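Local coordinates for protein endoglucanase (Komagataeibacter sucrofermentans, PDB 6VC5) that probably hydrolyses internal beta-1,4-glucosidic linkages in cellulose and related beta-glucans, as a family 8 glycosyl hydrolase, at residues I184-P196 with E239-Y251. Sequence-based numbering, arbitrary orientation. Where two conformers were deposited one is given.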
loop_
_atom_site.group_PDB
_atom_site.type_symbol
_atom_site.label_atom_id
_atom_site.label_comp_id
_atom_site.label_asym_id
_atom_site.label_seq_id
_atom_site.Cartn_x
_atom_site.Cartn_y
_atom_site.Cartn_z
ATOM N N ILE A 184 8.750 -4.565 -14.094
ATOM C CA ILE A 184 8.777 -5.729 -13.213
ATOM C C ILE A 184 7.374 -6.305 -13.033
ATOM O O ILE A 184 7.185 -7.530 -13.028
ATOM C CB ILE A 184 9.419 -5.343 -11.870
ATOM C CG1 ILE A 184 10.919 -5.111 -12.044
ATOM C CG2 ILE A 184 9.127 -6.408 -10.808
ATOM C CD1 ILE A 184 11.534 -4.213 -10.987
ATOM N N ILE A 185 6.372 -5.437 -12.866
ATOM C CA ILE A 185 4.995 -5.910 -12.707
ATOM C C ILE A 185 4.511 -6.613 -13.969
ATOM O O ILE A 185 3.834 -7.643 -13.899
ATOM C CB ILE A 185 4.060 -4.758 -12.296
ATOM C CG1 ILE A 185 4.366 -4.316 -10.865
ATOM C CG2 ILE A 185 2.605 -5.183 -12.425
ATOM C CD1 ILE A 185 3.716 -2.993 -10.486
ATOM N N ALA A 186 4.833 -6.064 -15.139
ATOM C CA ALA A 186 4.428 -6.706 -16.385
ATOM C C ALA A 186 5.012 -8.109 -16.502
ATOM O O ALA A 186 4.317 -9.044 -16.918
ATOM C CB ALA A 186 4.851 -5.846 -17.576
ATOM N N LYS A 187 6.276 -8.283 -16.099
ATOM C CA LYS A 187 6.950 -9.564 -16.281
ATOM C C LYS A 187 6.667 -10.547 -15.152
ATOM O O LYS A 187 6.584 -11.760 -15.392
ATOM C CB LYS A 187 8.457 -9.367 -16.413
ATOM C CG LYS A 187 9.158 -10.654 -16.778
ATOM C CD LYS A 187 10.645 -10.528 -16.692
ATOM C CE LYS A 187 11.313 -11.606 -17.528
ATOM N NZ LYS A 187 10.662 -12.935 -17.323
ATOM N N GLY A 188 6.547 -10.058 -13.923
ATOM C CA GLY A 188 6.398 -10.917 -12.761
ATOM C C GLY A 188 4.962 -11.334 -12.528
ATOM O O GLY A 188 4.385 -11.043 -11.476
ATOM N N ARG A 189 4.373 -12.007 -13.511
ATOM C CA ARG A 189 3.004 -12.491 -13.397
ATOM C C ARG A 189 2.970 -13.976 -13.712
ATOM O O ARG A 189 3.750 -14.465 -14.533
ATOM C CB ARG A 189 2.048 -11.694 -14.297
ATOM C CG ARG A 189 1.925 -10.247 -13.840
ATOM C CD ARG A 189 0.914 -9.464 -14.644
ATOM N NE ARG A 189 1.305 -9.350 -16.051
ATOM C CZ ARG A 189 0.489 -9.604 -17.073
ATOM N NH1 ARG A 189 -0.757 -9.988 -16.846
ATOM N NH2 ARG A 189 0.913 -9.472 -18.327
ATOM N N PHE A 190 2.075 -14.691 -13.036
ATOM C CA PHE A 190 2.192 -16.142 -12.967
ATOM C C PHE A 190 0.826 -16.798 -13.075
ATOM O O PHE A 190 -0.205 -16.220 -12.713
ATOM C CB PHE A 190 2.852 -16.582 -11.645
ATOM C CG PHE A 190 4.237 -16.039 -11.457
ATOM C CD1 PHE A 190 5.346 -16.755 -11.891
ATOM C CD2 PHE A 190 4.430 -14.794 -10.881
ATOM C CE1 PHE A 190 6.623 -16.226 -11.734
ATOM C CE2 PHE A 190 5.684 -14.267 -10.720
ATOM C CZ PHE A 190 6.791 -14.979 -11.155
ATOM N N GLY A 191 0.843 -18.045 -13.532
ATOM C CA GLY A 191 -0.350 -18.860 -13.460
ATOM C C GLY A 191 -1.284 -18.595 -14.616
ATOM O O GLY A 191 -1.038 -17.754 -15.488
ATOM N N GLU A 192 -2.397 -19.342 -14.602
ATOM C CA GLU A 192 -3.375 -19.276 -15.680
ATOM C C GLU A 192 -4.047 -17.910 -15.798
ATOM O O GLU A 192 -4.569 -17.586 -16.871
ATOM C CB GLU A 192 -4.436 -20.363 -15.499
ATOM C CG GLU A 192 -5.251 -20.223 -14.214
ATOM C CD GLU A 192 -5.794 -21.561 -13.733
ATOM O OE1 GLU A 192 -5.039 -22.321 -13.088
ATOM O OE2 GLU A 192 -6.976 -21.851 -14.006
ATOM N N TRP A 193 -4.068 -17.110 -14.732
ATOM C CA TRP A 193 -4.673 -15.786 -14.765
ATOM C C TRP A 193 -3.656 -14.670 -14.961
ATOM O O TRP A 193 -4.051 -13.500 -15.072
ATOM C CB TRP A 193 -5.453 -15.534 -13.474
ATOM C CG TRP A 193 -6.483 -16.571 -13.218
ATOM C CD1 TRP A 193 -6.476 -17.517 -12.232
ATOM C CD2 TRP A 193 -7.683 -16.770 -13.968
ATOM N NE1 TRP A 193 -7.617 -18.294 -12.322
ATOM C CE2 TRP A 193 -8.373 -17.851 -13.378
ATOM C CE3 TRP A 193 -8.250 -16.126 -15.075
ATOM C CZ2 TRP A 193 -9.595 -18.322 -13.874
ATOM C CZ3 TRP A 193 -9.480 -16.590 -15.563
ATOM C CH2 TRP A 193 -10.132 -17.676 -14.958
ATOM N N LYS A 194 -2.364 -14.998 -14.987
ATOM C CA LYS A 194 -1.299 -14.026 -15.216
ATOM C C LYS A 194 -1.366 -12.897 -14.188
ATOM O O LYS A 194 -1.434 -11.714 -14.522
ATOM C CB LYS A 194 -1.322 -13.495 -16.652
ATOM C CG LYS A 194 -1.257 -14.587 -17.704
ATOM C CD LYS A 194 -1.952 -14.168 -18.991
ATOM C CE LYS A 194 -0.959 -13.582 -19.976
ATOM N NZ LYS A 194 -1.149 -14.136 -21.345
ATOM N N LEU A 195 -1.340 -13.295 -12.906
ATOM C CA LEU A 195 -1.492 -12.378 -11.785
ATOM C C LEU A 195 -0.152 -12.135 -11.097
ATOM O O LEU A 195 0.715 -13.015 -11.062
ATOM C CB LEU A 195 -2.460 -12.975 -10.752
ATOM C CG LEU A 195 -3.924 -13.070 -11.207
ATOM C CD1 LEU A 195 -4.699 -14.037 -10.338
ATOM C CD2 LEU A 195 -4.604 -11.687 -11.200
ATOM N N PRO A 196 0.023 -10.962 -10.497
ATOM C CA PRO A 196 1.223 -10.729 -9.694
ATOM C C PRO A 196 1.134 -11.472 -8.383
ATOM O O PRO A 196 0.027 -11.652 -7.826
ATOM C CB PRO A 196 1.206 -9.207 -9.474
ATOM C CG PRO A 196 -0.284 -8.872 -9.456
ATOM C CD PRO A 196 -0.913 -9.821 -10.464
ATOM N N GLU A 239 -3.362 -4.225 -21.840
ATOM C CA GLU A 239 -3.084 -5.641 -21.625
ATOM C C GLU A 239 -3.432 -6.065 -20.204
ATOM O O GLU A 239 -4.144 -7.053 -19.993
ATOM C CB GLU A 239 -1.604 -5.915 -21.903
ATOM C CG GLU A 239 -1.185 -7.368 -21.717
ATOM C CD GLU A 239 0.278 -7.600 -22.047
ATOM O OE1 GLU A 239 1.057 -6.618 -22.042
ATOM O OE2 GLU A 239 0.647 -8.766 -22.312
ATOM N N LEU A 240 -2.939 -5.318 -19.213
ATOM C CA LEU A 240 -3.141 -5.709 -17.820
ATOM C C LEU A 240 -4.592 -5.532 -17.389
ATOM O O LEU A 240 -5.118 -6.352 -16.630
ATOM C CB LEU A 240 -2.217 -4.911 -16.903
ATOM C CG LEU A 240 -0.949 -5.613 -16.418
ATOM C CD1 LEU A 240 0.118 -5.596 -17.503
ATOM C CD2 LEU A 240 -0.443 -4.951 -15.144
ATOM N N LEU A 241 -5.242 -4.456 -17.827
ATOM C CA LEU A 241 -6.650 -4.270 -17.498
ATOM C C LEU A 241 -7.491 -5.425 -18.035
ATOM O O LEU A 241 -8.405 -5.905 -17.353
ATOM C CB LEU A 241 -7.155 -2.925 -18.027
ATOM C CG LEU A 241 -8.665 -2.692 -17.925
ATOM C CD1 LEU A 241 -9.128 -2.737 -16.486
ATOM C CD2 LEU A 241 -9.067 -1.372 -18.557
ATOM N N ALA A 242 -7.183 -5.897 -19.245
ATOM C CA ALA A 242 -7.939 -7.006 -19.815
ATOM C C ALA A 242 -7.726 -8.283 -19.016
ATOM O O ALA A 242 -8.675 -9.047 -18.793
ATOM C CB ALA A 242 -7.547 -7.205 -21.279
ATOM N N ASP A 243 -6.490 -8.525 -18.570
ATOM C CA ASP A 243 -6.198 -9.710 -17.767
ATOM C C ASP A 243 -6.904 -9.662 -16.412
ATOM O O ASP A 243 -7.498 -10.656 -15.980
ATOM C CB ASP A 243 -4.687 -9.883 -17.590
ATOM C CG ASP A 243 -3.993 -10.334 -18.869
ATOM O OD1 ASP A 243 -4.688 -10.843 -19.777
ATOM O OD2 ASP A 243 -2.752 -10.187 -18.964
ATOM N N PHE A 244 -6.855 -8.522 -15.718
ATOM C CA PHE A 244 -7.579 -8.438 -14.453
ATOM C C PHE A 244 -9.084 -8.575 -14.675
ATOM O O PHE A 244 -9.777 -9.227 -13.888
ATOM C CB PHE A 244 -7.253 -7.128 -13.722
ATOM C CG PHE A 244 -5.922 -7.124 -13.012
ATOM C CD1 PHE A 244 -5.707 -7.913 -11.885
ATOM C CD2 PHE A 244 -4.887 -6.316 -13.462
ATOM C CE1 PHE A 244 -4.479 -7.896 -11.236
ATOM C CE2 PHE A 244 -3.656 -6.291 -12.812
ATOM C CZ PHE A 244 -3.452 -7.083 -11.700
ATOM N N SER A 245 -9.607 -7.968 -15.744
ATOM C CA SER A 245 -11.041 -8.044 -16.019
ATOM C C SER A 245 -11.486 -9.484 -16.241
ATOM O O SER A 245 -12.537 -9.899 -15.738
ATOM C CB SER A 245 -11.389 -7.186 -17.238
ATOM O OG SER A 245 -11.136 -5.811 -16.991
ATOM N N ARG A 246 -10.688 -10.265 -16.977
ATOM C CA ARG A 246 -11.036 -11.663 -17.215
ATOM C C ARG A 246 -11.086 -12.438 -15.910
ATOM O O ARG A 246 -11.950 -13.306 -15.721
ATOM C CB ARG A 246 -10.011 -12.299 -18.153
ATOM C CG ARG A 246 -10.591 -12.692 -19.488
ATOM C CD ARG A 246 -9.559 -13.385 -20.353
ATOM N NE ARG A 246 -8.345 -12.590 -20.510
ATOM C CZ ARG A 246 -8.261 -11.484 -21.245
ATOM N NH1 ARG A 246 -7.107 -10.832 -21.338
ATOM N NH2 ARG A 246 -9.325 -11.033 -21.889
ATOM N N PHE A 247 -10.168 -12.125 -14.996
ATOM C CA PHE A 247 -10.126 -12.778 -13.696
ATOM C C PHE A 247 -11.356 -12.429 -12.854
ATOM O O PHE A 247 -12.053 -13.324 -12.358
ATOM C CB PHE A 247 -8.823 -12.386 -12.987
ATOM C CG PHE A 247 -8.710 -12.903 -11.586
ATOM C CD1 PHE A 247 -8.575 -14.263 -11.344
ATOM C CD2 PHE A 247 -8.718 -12.031 -10.512
ATOM C CE1 PHE A 247 -8.469 -14.745 -10.057
ATOM C CE2 PHE A 247 -8.616 -12.508 -9.217
ATOM C CZ PHE A 247 -8.489 -13.862 -8.990
ATOM N N TRP A 248 -11.648 -11.133 -12.680
ATOM C CA TRP A 248 -12.791 -10.770 -11.848
ATOM C C TRP A 248 -14.077 -11.372 -12.394
ATOM O O TRP A 248 -14.921 -11.854 -11.631
ATOM C CB TRP A 248 -12.999 -9.259 -11.789
ATOM C CG TRP A 248 -11.833 -8.376 -11.496
ATOM C CD1 TRP A 248 -11.484 -7.257 -12.202
ATOM C CD2 TRP A 248 -10.931 -8.446 -10.384
ATOM N NE1 TRP A 248 -10.400 -6.656 -11.624
ATOM C CE2 TRP A 248 -10.040 -7.358 -10.507
ATOM C CE3 TRP A 248 -10.775 -9.329 -9.311
ATOM C CZ2 TRP A 248 -9.001 -7.129 -9.599
ATOM C CZ3 TRP A 248 -9.741 -9.098 -8.403
ATOM C CH2 TRP A 248 -8.869 -8.011 -8.559
ATOM N N ASN A 249 -14.268 -11.303 -13.708
ATOM C CA ASN A 249 -15.529 -11.726 -14.299
ATOM C C ASN A 249 -15.691 -13.240 -14.352
ATOM O O ASN A 249 -16.831 -13.721 -14.414
ATOM C CB ASN A 249 -15.681 -11.082 -15.673
ATOM C CG ASN A 249 -16.002 -9.606 -15.571
ATOM O OD1 ASN A 249 -16.984 -9.224 -14.940
ATOM N ND2 ASN A 249 -15.168 -8.768 -16.177
ATOM N N HIS A 250 -14.596 -14.001 -14.299
ATOM C CA HIS A 250 -14.716 -15.454 -14.210
ATOM C C HIS A 250 -15.381 -15.877 -12.912
ATOM O O HIS A 250 -16.185 -16.822 -12.893
ATOM C CB HIS A 250 -13.348 -16.127 -14.294
ATOM C CG HIS A 250 -13.420 -17.623 -14.224
ATOM N ND1 HIS A 250 -13.813 -18.403 -15.290
ATOM C CD2 HIS A 250 -13.139 -18.479 -13.213
ATOM C CE1 HIS A 250 -13.777 -19.677 -14.937
ATOM N NE2 HIS A 250 -13.373 -19.750 -13.681
ATOM N N TYR A 251 -15.037 -15.210 -11.810
ATOM C CA TYR A 251 -15.584 -15.569 -10.509
ATOM C C TYR A 251 -16.858 -14.809 -10.181
ATOM O O TYR A 251 -17.761 -15.375 -9.549
ATOM C CB TYR A 251 -14.519 -15.380 -9.421
ATOM C CG TYR A 251 -13.483 -16.483 -9.480
ATOM C CD1 TYR A 251 -13.819 -17.780 -9.111
ATOM C CD2 TYR A 251 -12.190 -16.235 -9.934
ATOM C CE1 TYR A 251 -12.899 -18.800 -9.174
ATOM C CE2 TYR A 251 -11.256 -17.259 -10.001
ATOM C CZ TYR A 251 -11.623 -18.537 -9.617
ATOM O OH TYR A 251 -10.709 -19.563 -9.677
HETATM O O HOH W 1 -6.533 -13.205 -16.290
#
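A salt-bridge network and an aromatic cluster join helix 238-251 to the loop after helix 172-187, a type I turn (G191 to K194) with a G1 bulge at K194 and L195. R189 NH1 gives D243 OD2 a nearly straight bond of 2.9 Å (167°) on its anti side, the guanidinium and carboxylate planes almost coplanar. Arginine suits this place because its N-H groups serve separate acceptors: R189 NE bonds A186 O (3.1 Å), and R189 NH1 also gives K194 O a more bent bond. The bend at chi3 (-64°) turns the NE N-H toward A186 O while NH1 points across to helix 238-251; L240 CD1 lies over one guanidinium face. A leucine in place of R189 would probably leave D243 OD2 without its charged mate and the carbonyls of A186 and K194 without these donors. D243 OD1 forms a second salt bridge, with R246 NH1 of its own helix. A water donates to both W193 O and D243 O. Tryptophan suits its place by its fused rings: the five-membered ring takes the edge of F247 on its face (planes at 63°), while W193 CH2 of the six-membered ring comes 3.4 Å from H250 CG. L195 serves two rings, CD1 over the F247 face in a CH-pi contact and L195 CD2 3.8 Å from F244 CE1. L230 of helix 225-232 touches I185 and L240, its P227 touches F244, and F190 rests on L200 of strand 200-203.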